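Long-range contact in fibronectin type III domain-containing protein (Simiduia agarivorans, PDB 6P2K), which is a family GH74 glycoside hydrolase, here represented by its beta-propeller part, and probably cleaves beta-glucan chains such as xyloglucan: residues D668-R673 / L714-F719. Numbering follows the deposited sequence.
Sequences DAMAVR and LGYGVF
Two opposed hydrogen bonds tie Arg-673, the residue that leaves helix 666-672, to Tyr-716 on strand 714-723. The OH of Tyr-716 donates to the backbone O of Arg-673 at 2.7 Å, nearly in line with the carbonyl (167°). NE of Arg-673 donates its N-H to the backbone O of Tyr-716 at 2.8 Å, within the guanidinium plane. An extended chain, CG anti to the backbone N (chi1 -178°), carries NE from the helix end to this carbonyl, leaving NH1 and NH2 for other partners. Gly-717 CA lies 3.8 Å from NE of Arg-673, whose CD a side chain would strike. A water accepts from NH2 of Arg-673 and can donate to Gly-715 O; NH1 of Arg-673 salt-bridges Asp-733.

Apolar contacts centre on Phe-719: small Ala-669 lets its CB approach CZ to 3.5 Å, Arg-673 CB lies 3.7 Å from CE2, and Val-672 CG1 meets the ring edge. Unbranched Met-670 fits beside the phenol end of Tyr-716, CG 3.3 Å from OH and touching CZ.

An alanine at Arg-673 would probably leave Asp-733 without its cationic mate and the Tyr-716 carbonyl without its NE donor. Polar bonds thus fasten the helix end to a propeller blade beside the apolar contacts of Phe-719.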
# COMPACT_ATOMS: atom_id res chain seq x y z
N ASP B 668 56.79 26.82 3.83
CA ASP B 668 56.59 25.98 2.65
C ASP B 668 55.51 26.56 1.74
O ASP B 668 55.63 26.53 0.51
CB ASP B 668 56.23 24.56 3.05
CG ASP B 668 57.26 23.93 3.97
OD1 ASP B 668 58.46 24.19 3.78
OD2 ASP B 668 56.86 23.15 4.86
N ALA B 669 54.43 27.07 2.34
CA ALA B 669 53.34 27.64 1.54
C ALA B 669 53.80 28.88 0.78
O ALA B 669 53.45 29.05 -0.40
CB ALA B 669 52.15 27.97 2.44
N MET B 670 54.59 29.74 1.42
CA MET B 670 55.04 30.95 0.76
C MET B 670 56.06 30.65 -0.34
O MET B 670 56.18 31.42 -1.29
CB MET B 670 55.63 31.93 1.78
CG MET B 670 54.59 32.51 2.72
SD MET B 670 55.26 33.75 3.83
CE MET B 670 55.98 34.90 2.65
N ALA B 671 56.79 29.54 -0.21
CA ALA B 671 57.72 29.14 -1.27
C ALA B 671 56.97 28.55 -2.47
O ALA B 671 57.32 28.84 -3.62
CB ALA B 671 58.74 28.14 -0.73
N VAL B 672 55.95 27.74 -2.21
CA VAL B 672 55.20 27.12 -3.30
C VAL B 672 54.26 28.12 -3.96
O VAL B 672 54.02 28.05 -5.17
CB VAL B 672 54.45 25.88 -2.78
CG1 VAL B 672 53.52 25.30 -3.84
CG2 VAL B 672 55.43 24.83 -2.30
N ARG B 673 53.73 29.07 -3.19
CA ARG B 673 52.82 30.10 -3.70
C ARG B 673 53.34 31.45 -3.24
O ARG B 673 53.01 31.91 -2.13
CB ARG B 673 51.39 29.86 -3.23
CG ARG B 673 50.36 30.86 -3.74
CD ARG B 673 48.95 30.34 -3.50
NE ARG B 673 47.92 31.33 -3.79
CZ ARG B 673 47.44 31.59 -5.00
NH1 ARG B 673 47.91 30.93 -6.06
NH2 ARG B 673 46.50 32.50 -5.16
N LEU B 714 40.76 36.44 4.37
CA LEU B 714 41.87 36.35 3.45
C LEU B 714 42.29 34.90 3.30
O LEU B 714 42.57 34.22 4.30
CB LEU B 714 43.05 37.20 3.93
CG LEU B 714 42.76 38.70 4.03
CD1 LEU B 714 43.88 39.42 4.76
CD2 LEU B 714 42.55 39.29 2.65
N GLY B 715 42.31 34.42 2.06
CA GLY B 715 42.79 33.07 1.78
C GLY B 715 44.13 33.10 1.08
O GLY B 715 44.26 33.68 -0.00
N TYR B 716 45.14 32.48 1.70
CA TYR B 716 46.47 32.49 1.08
C TYR B 716 46.51 31.57 -0.13
O TYR B 716 46.99 31.96 -1.20
CB TYR B 716 47.54 32.08 2.09
CG TYR B 716 48.92 32.40 1.59
CD1 TYR B 716 49.59 31.55 0.71
CD2 TYR B 716 49.55 33.58 1.96
CE1 TYR B 716 50.84 31.86 0.23
CE2 TYR B 716 50.82 33.90 1.49
CZ TYR B 716 51.45 33.03 0.62
OH TYR B 716 52.71 33.34 0.15
N GLY B 717 46.01 30.34 0.01
CA GLY B 717 46.05 29.40 -1.08
C GLY B 717 45.69 27.98 -0.68
O GLY B 717 45.67 27.65 0.51
N VAL B 718 45.40 27.15 -1.67
CA VAL B 718 45.09 25.73 -1.47
C VAL B 718 46.29 24.93 -1.94
O VAL B 718 46.83 25.17 -3.02
CB VAL B 718 43.82 25.33 -2.24
CG1 VAL B 718 43.40 23.91 -1.86
CG2 VAL B 718 42.70 26.33 -1.97
N PHE B 719 46.71 23.97 -1.12
CA PHE B 719 47.93 23.21 -1.38
C PHE B 719 47.65 21.72 -1.36
O PHE B 719 46.96 21.22 -0.47
CB PHE B 719 49.02 23.57 -0.37
CG PHE B 719 49.37 25.03 -0.35
CD1 PHE B 719 48.68 25.91 0.47
CD2 PHE B 719 50.37 25.52 -1.17
CE1 PHE B 719 48.99 27.26 0.48
CE2 PHE B 719 50.69 26.87 -1.17
CZ PHE B 719 50.00 27.74 -0.34
O HOH W 1 44.78 33.11 -2.92